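Local coordinates for alkyl hydroperoxide reductase, C subunit (Enterococcus faecalis, PDB 5Y63), which probably reduces hydrogen peroxide and organic hydroperoxides to water and alcohols as a thiol-dependent 2-Cys peroxiredoxin, so detoxifying peroxides in the cell, at residues N13-L19 against E139-Y145; L19-E23 against V35-I40; W44-Y50 against C77-S83. One frame throughout, in Å; residues are numbered along the deposited sequence.

A thioredoxin-like fold is built around a central sheet, and the contacts illustrate how a peripheral N-terminal segment is tied to a sheet whose core strand pair is contact 3. Contact 3 lies about 2 Å from the centre of the chain, contacts 1 and 2 about 13 Å, and the three contact centres are 13 to 14 Å from one another. Along the chain contact 1 closes the longest loop; contacts 2 and 3 are nested in it, one after the other. Contacts 1 and 2 share L19, whose CD1 lies 4.0 Å from F47 CE1 of contact 3, while I40 CD1 lies 3.7 Å from F47 CZ. Residues 13-23 thus run from strand 142-148, past helix 114-119, to strand 31-36.

Contact 1. Residues N13-L19 against E139-Y145; sequences NLINQKL and EGDIKSY
Three backbone hydrogen bonds fix the register: N16 N to I142 O (2.8 Å), I142 N to Q17 O (3.2 Å) and L19 N to G140 O (3.0 Å). The last two flank a single bridge between K18 and D141, CA atoms 4.6 Å apart, although 13-19 is no regular strand. A fourth bond, L14 N to Y145 OH (3.1 Å), holds the far end, Y145 having chi1 p. From L14 to Q17 the chain makes a type II turn about I15 (phi/psi -62/130) and N16 (61/38); I15 CA also makes a CA-H...O contact to I142 O (3.4 Å). K18 adds a long salt bridge, NZ to D141 OD1 3.8 Å, and K143 NZ a weak bond to N16 OD1 (3.4 Å). At G140's phi/psi of 98/10 a CB would be jammed against the carbonyl O of E139, which calls for glycine.

Apolar packing lies beyond: L14 CB on I142 CD1 (3.6 Å), while I15, both chi angles m, sets CD1 3.6 Å from Y145 CE1. At K143 and S144 strand 142-148 carries a classic beta bulge against I135. S144 and Y145 also pair with a strand of the second subunit, continuing the sheet across the interface, and N13 ND2 bonds G120 O there. Backbone bonds thus set the path of the N-terminal segment; the K18-D141 salt bridge is long and the K143-N16 bond weak, so both should contribute less.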
loop_
_atom_site.group_PDB
_atom_site.type_symbol
_atom_site.label_atom_id
_atom_site.label_comp_id
_atom_site.label_asym_id
_atom_site.label_seq_id
_atom_site.Cartn_x
_atom_site.Cartn_y
_atom_site.Cartn_z
ATOM N N ASN A 13 21.796 -19.064 4.500
ATOM C CA ASN A 13 22.714 -20.137 4.124
ATOM C C ASN A 13 21.995 -21.165 3.259
ATOM O O ASN A 13 20.770 -21.269 3.294
ATOM C CB ASN A 13 23.349 -20.801 5.354
ATOM C CG ASN A 13 22.344 -21.560 6.201
ATOM O OD1 ASN A 13 22.247 -22.785 6.114
ATOM N ND2 ASN A 13 21.593 -20.838 7.025
ATOM N N LEU A 14 22.770 -21.921 2.488
ATOM C CA LEU A 14 22.217 -22.808 1.474
ATOM C C LEU A 14 22.275 -24.286 1.848
ATOM O O LEU A 14 22.014 -25.139 1.003
ATOM C CB LEU A 14 22.949 -22.591 0.147
ATOM C CG LEU A 14 23.015 -21.156 -0.373
ATOM C CD1 LEU A 14 23.792 -21.113 -1.678
ATOM C CD2 LEU A 14 21.621 -20.580 -0.560
ATOM N N ILE A 15 22.590 -24.599 3.103
ATOM C CA ILE A 15 22.671 -25.997 3.523
ATOM C C ILE A 15 21.288 -26.625 3.357
ATOM O O ILE A 15 20.290 -26.058 3.800
ATOM C CB ILE A 15 23.160 -26.158 4.983
ATOM C CG1 ILE A 15 24.537 -25.503 5.190
ATOM C CG2 ILE A 15 23.226 -27.630 5.371
ATOM C CD1 ILE A 15 25.646 -26.035 4.306
ATOM N N ASN A 16 21.244 -27.781 2.696
ATOM C CA ASN A 16 19.994 -28.472 2.362
ATOM C C ASN A 16 19.052 -27.656 1.467
ATOM O O ASN A 16 17.833 -27.704 1.631
ATOM C CB ASN A 16 19.264 -28.935 3.632
ATOM C CG ASN A 16 20.101 -29.877 4.476
ATOM O OD1 ASN A 16 20.860 -30.695 3.947
ATOM N ND2 ASN A 16 19.961 -29.776 5.794
ATOM N N GLN A 17 19.623 -26.912 0.521
ATOM C CA GLN A 17 18.840 -26.247 -0.516
ATOM C C GLN A 17 19.074 -26.942 -1.850
ATOM O O GLN A 17 20.216 -27.174 -2.244
ATOM C CB GLN A 17 19.215 -24.768 -0.625
ATOM C CG GLN A 17 18.810 -23.928 0.578
ATOM C CD GLN A 17 17.303 -23.848 0.772
ATOM O OE1 GLN A 17 16.531 -24.053 -0.166
ATOM N NE2 GLN A 17 16.878 -23.546 1.997
ATOM N N LYS A 18 17.980 -27.270 -2.534
ATOM C CA LYS A 18 18.035 -27.946 -3.830
ATOM C C LYS A 18 18.544 -27.008 -4.918
ATOM O O LYS A 18 18.273 -25.808 -4.882
ATOM C CB LYS A 18 16.644 -28.465 -4.218
ATOM C CG LYS A 18 16.209 -29.718 -3.475
ATOM C CD LYS A 18 16.546 -30.976 -4.264
ATOM C CE LYS A 18 16.293 -32.255 -3.475
ATOM N NZ LYS A 18 15.046 -32.240 -2.659
ATOM N N LEU A 19 19.277 -27.558 -5.884
ATOM C CA LEU A 19 19.674 -26.797 -7.068
ATOM C C LEU A 19 18.443 -26.393 -7.871
ATOM O O LEU A 19 17.562 -27.214 -8.126
ATOM C CB LEU A 19 20.600 -27.614 -7.972
ATOM C CG LEU A 19 22.007 -27.943 -7.477
ATOM C CD1 LEU A 19 22.727 -28.788 -8.518
ATOM C CD2 LEU A 19 22.804 -26.683 -7.176
ATOM N N GLU A 139 21.104 -35.975 -4.867
ATOM C CA GLU A 139 19.718 -35.511 -4.891
ATOM C C GLU A 139 19.617 -33.997 -5.117
ATOM O O GLU A 139 18.518 -33.458 -5.226
ATOM C CB GLU A 139 19.007 -35.909 -3.593
ATOM C CG GLU A 139 17.489 -35.986 -3.718
ATOM C CD GLU A 139 16.824 -36.796 -2.613
ATOM O OE1 GLU A 139 17.448 -37.749 -2.095
ATOM O OE2 GLU A 139 15.660 -36.487 -2.271
ATOM N N GLY A 140 20.760 -33.315 -5.186
ATOM C CA GLY A 140 20.810 -31.891 -5.524
ATOM C C GLY A 140 20.901 -30.954 -4.331
ATOM O O GLY A 140 20.782 -29.737 -4.490
ATOM N N ASP A 141 21.130 -31.514 -3.143
ATOM C CA ASP A 141 21.178 -30.738 -1.909
ATOM C C ASP A 141 22.590 -30.235 -1.635
ATOM O O ASP A 141 23.552 -30.993 -1.738
ATOM C CB ASP A 141 20.717 -31.591 -0.727
ATOM C CG ASP A 141 19.287 -32.068 -0.869
ATOM O OD1 ASP A 141 18.424 -31.264 -1.282
ATOM O OD2 ASP A 141 19.024 -33.247 -0.554
ATOM N N ILE A 142 22.704 -28.960 -1.274
ATOM C CA ILE A 142 23.988 -28.369 -0.912
ATOM C C ILE A 142 24.345 -28.805 0.505
ATOM O O ILE A 142 23.573 -28.579 1.439
ATOM C CB ILE A 142 23.942 -26.832 -0.994
ATOM C CG1 ILE A 142 23.674 -26.389 -2.437
ATOM C CG2 ILE A 142 25.246 -26.224 -0.486
ATOM C CD1 ILE A 142 23.136 -24.980 -2.560
ATOM N N LYS A 143 25.513 -29.428 0.653
ATOM C CA LYS A 143 25.917 -30.051 1.918
ATOM C C LYS A 143 26.992 -29.276 2.672
ATOM O O LYS A 143 26.983 -29.230 3.899
ATOM C CB LYS A 143 26.393 -31.485 1.664
ATOM C CG LYS A 143 25.313 -32.407 1.123
ATOM C CD LYS A 143 24.142 -32.537 2.087
ATOM C CE LYS A 143 23.128 -33.558 1.602
ATOM N NZ LYS A 143 21.913 -33.586 2.462
ATOM N N SER A 144 27.940 -28.698 1.948
ATOM C CA SER A 144 28.938 -27.842 2.572
ATOM C C SER A 144 29.559 -26.960 1.514
ATOM O O SER A 144 29.626 -27.334 0.342
ATOM C CB SER A 144 30.023 -28.666 3.276
ATOM O OG SER A 144 31.089 -28.982 2.400
ATOM N N TYR A 145 30.010 -25.784 1.927
ATOM C CA TYR A 145 30.598 -24.855 0.984
ATOM C C TYR A 145 31.526 -23.840 1.629
ATOM O O TYR A 145 31.600 -23.724 2.854
ATOM C CB TYR A 145 29.503 -24.165 0.167
ATOM C CG TYR A 145 28.493 -23.365 0.951
ATOM C CD1 TYR A 145 27.388 -23.978 1.536
ATOM C CD2 TYR A 145 28.616 -21.984 1.067
ATOM C CE1 TYR A 145 26.448 -23.237 2.236
ATOM C CE2 TYR A 145 27.682 -21.238 1.762
ATOM C CZ TYR A 145 26.600 -21.869 2.341
ATOM O OH TYR A 145 25.673 -21.130 3.029
#

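Contact 2. Residues L19-E23 against V35-I40; sequences LFDFE and VSTEDI
Residues 19-22 run extended, with phi from -64 to -153° and psi from 132 to 161° except at D21 (-73/125), and E23 enters strand 23-28. Facing them, V35 and S36 end strand 31-36 before the chain turns into the weakly bonded helix of about 37-40. E23 and S36 form an antiparallel non-hydrogen-bonded pair, CA atoms 4.1 Å apart, with side chains on the same face of the sheet, E23 CG resting 3.9 Å from S36 CB. Beyond that pair T37 N donates to F22 O (3.2 Å), while S36 CA and E23 CA approach F22 O (3.3 Å) and V35 O (3.5 Å) as CA-H...O contacts. Where the strand gives way to the helix, a side chain takes over from the backbone ladder. T37, with chi1 m, places OG1 to donate to F20 O (3.0 Å) and to accept from F22 N (2.8 Å), so one hydroxyl serves the peptide groups on both sides of D21.

This is the open end of the beta hairpin made by strands 23-28 and 31-36, an N-terminal addition to the thioredoxin fold in peroxiredoxins; the chain leading in is stitched to the chain leading out.

F22, chi1 p and chi2 near 90°, lays one ring face over T37 N and brings CZ edge-on to 3.4 Å from I40 CD1. L19 CD1 reaches I40 CG2 at 3.9 Å, and helix 114-119 borders the cluster, F118 and F119 meeting L19 and L115 meeting F22. On the solvent side the like charges D21 OD1 and E38 OE2 stand 3.9 Å apart.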
loop_
_atom_site.group_PDB
_atom_site.type_symbol
_atom_site.label_atom_id
_atom_site.label_comp_id
_atom_site.label_asym_id
_atom_site.label_seq_id
_atom_site.Cartn_x
_atom_site.Cartn_y
_atom_site.Cartn_z
ATOM N N LEU A 19 19.277 -27.558 -5.884
ATOM C CA LEU A 19 19.674 -26.797 -7.068
ATOM C C LEU A 19 18.443 -26.393 -7.871
ATOM O O LEU A 19 17.562 -27.214 -8.126
ATOM C CB LEU A 19 20.600 -27.614 -7.972
ATOM C CG LEU A 19 22.007 -27.943 -7.477
ATOM C CD1 LEU A 19 22.727 -28.788 -8.518
ATOM C CD2 LEU A 19 22.804 -26.683 -7.176
ATOM N N PHE A 20 18.387 -25.123 -8.255
ATOM C CA PHE A 20 17.364 -24.631 -9.178
ATOM C C PHE A 20 17.512 -25.234 -10.582
ATOM O O PHE A 20 18.572 -25.752 -10.943
ATOM C CB PHE A 20 17.377 -23.092 -9.235
ATOM C CG PHE A 20 18.489 -22.498 -10.078
ATOM C CD1 PHE A 20 19.830 -22.695 -9.756
ATOM C CD2 PHE A 20 18.186 -21.701 -11.176
ATOM C CE1 PHE A 20 20.837 -22.133 -10.523
ATOM C CE2 PHE A 20 19.192 -21.135 -11.943
ATOM C CZ PHE A 20 20.519 -21.352 -11.617
ATOM N N ASP A 21 16.431 -25.180 -11.357
ATOM C CA ASP A 21 16.451 -25.641 -12.741
ATOM C C ASP A 21 17.232 -24.640 -13.585
ATOM O O ASP A 21 16.923 -23.450 -13.592
ATOM C CB ASP A 21 15.028 -25.800 -13.289
ATOM C CG ASP A 21 15.001 -26.329 -14.719
ATOM O OD1 ASP A 21 16.005 -26.921 -15.172
ATOM O OD2 ASP A 21 13.963 -26.154 -15.392
ATOM N N PHE A 22 18.250 -25.130 -14.284
ATOM C CA PHE A 22 19.092 -24.274 -15.109
ATOM C C PHE A 22 19.688 -25.061 -16.264
ATOM O O PHE A 22 19.740 -26.290 -16.233
ATOM C CB PHE A 22 20.218 -23.654 -14.270
ATOM C CG PHE A 22 21.420 -24.545 -14.106
ATOM C CD1 PHE A 22 22.459 -24.509 -15.029
ATOM C CD2 PHE A 22 21.513 -25.423 -13.032
ATOM C CE1 PHE A 22 23.563 -25.332 -14.886
ATOM C CE2 PHE A 22 22.617 -26.248 -12.886
ATOM C CZ PHE A 22 23.643 -26.200 -13.814
ATOM N N GLU A 23 20.141 -24.328 -17.274
ATOM C CA GLU A 23 20.883 -24.900 -18.387
ATOM C C GLU A 23 21.908 -23.872 -18.846
ATOM O O GLU A 23 21.619 -22.674 -18.873
ATOM C CB GLU A 23 19.935 -25.277 -19.530
ATOM C CG GLU A 23 20.572 -26.162 -20.592
ATOM C CD GLU A 23 19.559 -26.811 -21.528
ATOM O OE1 GLU A 23 18.393 -26.352 -21.588
ATOM O OE2 GLU A 23 19.932 -27.788 -22.215
ATOM N N VAL A 35 25.226 -28.334 -20.376
ATOM C CA VAL A 35 24.989 -28.952 -19.074
ATOM C C VAL A 35 23.743 -28.347 -18.432
ATOM O O VAL A 35 23.542 -27.132 -18.483
ATOM C CB VAL A 35 26.193 -28.748 -18.129
ATOM C CG1 VAL A 35 25.940 -29.402 -16.775
ATOM C CG2 VAL A 35 27.466 -29.299 -18.758
ATOM N N SER A 36 22.921 -29.199 -17.826
ATOM C CA SER A 36 21.709 -28.763 -17.134
ATOM C C SER A 36 21.617 -29.417 -15.757
ATOM O O SER A 36 22.476 -30.215 -15.382
ATOM C CB SER A 36 20.471 -29.106 -17.968
ATOM O OG SER A 36 20.235 -30.504 -17.988
ATOM N N THR A 37 20.568 -29.077 -15.012
ATOM C CA THR A 37 20.342 -29.627 -13.672
ATOM C C THR A 37 20.204 -31.153 -13.670
ATOM O O THR A 37 20.597 -31.811 -12.707
ATOM C CB THR A 37 19.085 -29.009 -13.029
ATOM O OG1 THR A 37 19.090 -27.592 -13.236
ATOM C CG2 THR A 37 19.035 -29.301 -11.533
ATOM N N GLU A 38 19.654 -31.705 -14.750
ATOM C CA GLU A 38 19.463 -33.152 -14.875
ATOM C C GLU A 38 20.799 -33.887 -14.972
ATOM O O GLU A 38 20.940 -35.001 -14.468
ATOM C CB GLU A 38 18.605 -33.490 -16.098
ATOM C CG GLU A 38 17.205 -32.883 -16.084
ATOM C CD GLU A 38 17.110 -31.561 -16.832
ATOM O OE1 GLU A 38 17.552 -31.498 -18.001
ATOM O OE2 GLU A 38 16.583 -30.583 -16.254
ATOM N N ASP A 39 21.779 -33.254 -15.614
ATOM C CA ASP A 39 23.105 -33.851 -15.799
ATOM C C ASP A 39 23.888 -33.970 -14.488
ATOM O O ASP A 39 24.773 -34.817 -14.362
ATOM C CB ASP A 39 23.920 -33.041 -16.813
ATOM C CG ASP A 39 23.281 -33.012 -18.195
ATOM O OD1 ASP A 39 22.035 -32.984 -18.286
ATOM O OD2 ASP A 39 24.030 -33.007 -19.193
ATOM N N ILE A 40 23.551 -33.122 -13.517
ATOM C CA ILE A 40 24.239 -33.088 -12.230
ATOM C C ILE A 40 23.698 -34.142 -11.265
ATOM O O ILE A 40 24.472 -34.766 -10.537
ATOM C CB ILE A 40 24.126 -31.688 -11.597
ATOM C CG1 ILE A 40 24.753 -30.640 -12.523
ATOM C CG2 ILE A 40 24.807 -31.649 -10.235
ATOM C CD1 ILE A 40 24.201 -29.250 -12.322
#

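Contact 3. Residues W44-Y50 against C77-S83; sequences WSIFFFY and CEVYSVS
Strands 44-49 and 77-83 run parallel, their axes 4.3 Å apart at closest approach and crossing at -26°, in register from W44-C77 to F49-V82. Six hydrogen bonds of 2.8 to 3.0 Å alternate: E78 N-W44 O, I46 N-E78 O, Y80 N-I46 O, F48 N-Y80 O, V82 N-F48 O and Y50 N-V82 O.

On the face of S45, F47 and F49, V82 wedges between two rings: CG2 meets the F47 edge (CD2, 3.9 Å) and CB lies over the F49 face, 3.9 Å from its centroid. Small S45 leaves a hollow for the Y80 ring edge, CB to CE2 3.7 Å. Opposite, C77 SG nestles against W44 CB (3.8 Å) and I46 CG1 (3.9 Å).

Joined through helices 58-67 and 69-74, the strands form a beta-alpha-beta unit at the thioredoxin-fold core. Y50, chi1 p, sets its ring over S83 CB, 3.6 Å from the centroid. Its side chain comes within about 4 Å of that of C58, the predicted peroxidatic cysteine; there Y50 OH, D53 and a water bridging to S81 OG make a polar edge.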
loop_
_atom_site.group_PDB
_atom_site.type_symbol
_atom_site.label_atom_id
_atom_site.label_comp_id
_atom_site.label_asym_id
_atom_site.label_seq_id
_atom_site.Cartn_x
_atom_site.Cartn_y
_atom_site.Cartn_z
ATOM N N TRP A 44 27.562 -37.168 -6.978
ATOM C CA TRP A 44 27.997 -36.016 -6.191
ATOM C C TRP A 44 28.605 -34.994 -7.141
ATOM O O TRP A 44 28.970 -35.322 -8.273
ATOM C CB TRP A 44 29.018 -36.415 -5.120
ATOM C CG TRP A 44 28.394 -37.053 -3.919
ATOM C CD1 TRP A 44 28.064 -38.366 -3.768
ATOM C CD2 TRP A 44 28.018 -36.403 -2.698
ATOM N NE1 TRP A 44 27.506 -38.577 -2.531
ATOM C CE2 TRP A 44 27.469 -37.389 -1.852
ATOM C CE3 TRP A 44 28.096 -35.085 -2.235
ATOM C CZ2 TRP A 44 26.996 -37.099 -0.570
ATOM C CZ3 TRP A 44 27.624 -34.798 -0.959
ATOM C CH2 TRP A 44 27.081 -35.802 -0.144
ATOM N N SER A 45 28.702 -33.752 -6.684
ATOM C CA SER A 45 29.201 -32.682 -7.533
ATOM C C SER A 45 29.858 -31.584 -6.721
ATOM O O SER A 45 29.396 -31.237 -5.633
ATOM C CB SER A 45 28.066 -32.098 -8.374
ATOM O OG SER A 45 27.006 -31.653 -7.552
ATOM N N ILE A 46 30.949 -31.051 -7.265
ATOM C CA ILE A 46 31.631 -29.909 -6.690
ATOM C C ILE A 46 31.600 -28.773 -7.701
ATOM O O ILE A 46 32.204 -28.872 -8.768
ATOM C CB ILE A 46 33.094 -30.234 -6.332
ATOM C CG1 ILE A 46 33.143 -31.272 -5.206
ATOM C CG2 ILE A 46 33.836 -28.970 -5.911
ATOM C CD1 ILE A 46 34.513 -31.878 -4.982
ATOM N N PHE A 47 30.879 -27.705 -7.366
ATOM C CA PHE A 47 30.937 -26.469 -8.139
ATOM C C PHE A 47 32.153 -25.677 -7.673
ATOM O O PHE A 47 32.305 -25.421 -6.482
ATOM C CB PHE A 47 29.657 -25.653 -7.968
ATOM C CG PHE A 47 28.471 -26.248 -8.669
ATOM C CD1 PHE A 47 27.735 -27.262 -8.075
ATOM C CD2 PHE A 47 28.100 -25.803 -9.931
ATOM C CE1 PHE A 47 26.646 -27.819 -8.723
ATOM C CE2 PHE A 47 27.012 -26.355 -10.584
ATOM C CZ PHE A 47 26.284 -27.364 -9.978
ATOM N N PHE A 48 33.019 -25.310 -8.613
ATOM C CA PHE A 48 34.273 -24.639 -8.293
ATOM C C PHE A 48 34.309 -23.264 -8.955
ATOM O O PHE A 48 34.801 -23.104 -10.074
ATOM C CB PHE A 48 35.456 -25.500 -8.742
ATOM C CG PHE A 48 36.771 -25.080 -8.152
ATOM C CD1 PHE A 48 37.156 -25.540 -6.901
ATOM C CD2 PHE A 48 37.625 -24.234 -8.847
ATOM C CE1 PHE A 48 38.367 -25.159 -6.350
ATOM C CE2 PHE A 48 38.836 -23.852 -8.302
ATOM C CZ PHE A 48 39.208 -24.316 -7.053
ATOM N N PHE A 49 33.768 -22.274 -8.251
ATOM C CA PHE A 49 33.731 -20.902 -8.747
ATOM C C PHE A 49 35.115 -20.266 -8.691
ATOM O O PHE A 49 35.865 -20.494 -7.744
ATOM C CB PHE A 49 32.757 -20.063 -7.925
ATOM C CG PHE A 49 31.320 -20.348 -8.214
ATOM C CD1 PHE A 49 30.636 -21.323 -7.509
ATOM C CD2 PHE A 49 30.644 -19.628 -9.184
ATOM C CE1 PHE A 49 29.304 -21.580 -7.770
ATOM C CE2 PHE A 49 29.313 -19.878 -9.451
ATOM C CZ PHE A 49 28.642 -20.857 -8.744
ATOM N N TYR A 50 35.441 -19.466 -9.705
ATOM C CA TYR A 50 36.697 -18.712 -9.729
ATOM C C TYR A 50 36.514 -17.399 -10.507
ATOM O O TYR A 50 35.668 -17.326 -11.397
ATOM C CB TYR A 50 37.827 -19.561 -10.328
ATOM C CG TYR A 50 37.640 -19.876 -11.793
ATOM C CD1 TYR A 50 36.801 -20.902 -12.200
ATOM C CD2 TYR A 50 38.297 -19.138 -12.771
ATOM C CE1 TYR A 50 36.617 -21.185 -13.540
ATOM C CE2 TYR A 50 38.121 -19.410 -14.112
ATOM C CZ TYR A 50 37.282 -20.438 -14.494
ATOM O OH TYR A 50 37.100 -20.716 -15.827
ATOM N N CYS A 77 32.072 -38.607 -7.984
ATOM C CA CYS A 77 31.863 -37.161 -7.934
ATOM C C CYS A 77 32.387 -36.452 -9.179
ATOM O O CYS A 77 33.533 -36.651 -9.580
ATOM C CB CYS A 77 32.535 -36.566 -6.698
ATOM S SG CYS A 77 32.186 -34.806 -6.481
ATOM N N GLU A 78 31.536 -35.618 -9.774
ATOM C CA GLU A 78 31.902 -34.793 -10.918
ATOM C C GLU A 78 32.322 -33.401 -10.437
ATOM O O GLU A 78 31.913 -32.957 -9.363
ATOM C CB GLU A 78 30.714 -34.695 -11.885
ATOM C CG GLU A 78 31.000 -33.989 -13.205
ATOM C CD GLU A 78 32.107 -34.646 -14.006
ATOM O OE1 GLU A 78 33.213 -34.068 -14.071
ATOM O OE2 GLU A 78 31.877 -35.741 -14.565
ATOM N N VAL A 79 33.148 -32.727 -11.234
ATOM C CA VAL A 79 33.638 -31.383 -10.925
ATOM C C VAL A 79 33.152 -30.403 -11.991
ATOM O O VAL A 79 33.313 -30.647 -13.184
ATOM C CB VAL A 79 35.184 -31.357 -10.867
ATOM C CG1 VAL A 79 35.702 -29.952 -10.587
ATOM C CG2 VAL A 79 35.695 -32.329 -9.814
ATOM N N TYR A 80 32.563 -29.293 -11.554
ATOM C CA TYR A 80 32.097 -28.247 -12.463
ATOM C C TYR A 80 32.729 -26.902 -12.096
ATOM O O TYR A 80 32.287 -26.243 -11.157
ATOM C CB TYR A 80 30.571 -28.134 -12.404
ATOM C CG TYR A 80 29.841 -29.427 -12.687
ATOM C CD1 TYR A 80 29.514 -29.796 -13.990
ATOM C CD2 TYR A 80 29.471 -30.280 -11.650
ATOM C CE1 TYR A 80 28.843 -30.979 -14.253
ATOM C CE2 TYR A 80 28.798 -31.464 -11.902
ATOM C CZ TYR A 80 28.485 -31.809 -13.205
ATOM O OH TYR A 80 27.817 -32.987 -13.458
ATOM N N SER A 81 33.767 -26.498 -12.827
ATOM C CA SER A 81 34.372 -25.186 -12.612
ATOM C C SER A 81 33.486 -24.116 -13.238
ATOM O O SER A 81 33.027 -24.267 -14.372
ATOM C CB SER A 81 35.789 -25.117 -13.185
ATOM O OG SER A 81 35.786 -24.961 -14.594
ATOM N N VAL A 82 33.248 -23.042 -12.493
ATOM C CA VAL A 82 32.328 -21.997 -12.919
ATOM C C VAL A 82 33.016 -20.636 -12.911
ATOM O O VAL A 82 33.733 -20.286 -11.974
ATOM C CB VAL A 82 31.080 -21.937 -12.012
ATOM C CG1 VAL A 82 29.966 -21.152 -12.692
ATOM C CG2 VAL A 82 30.596 -23.337 -11.664
ATOM N N SER A 83 32.784 -19.876 -13.974
ATOM C CA SER A 83 33.273 -18.511 -14.089
ATOM C C SER A 83 32.246 -17.698 -14.871
ATOM O O SER A 83 31.401 -18.262 -15.568
ATOM C CB SER A 83 34.640 -18.500 -14.782
ATOM O OG SER A 83 34.890 -17.290 -15.475
HETATM O O HOH W 1 34.944 -22.592 -15.994
#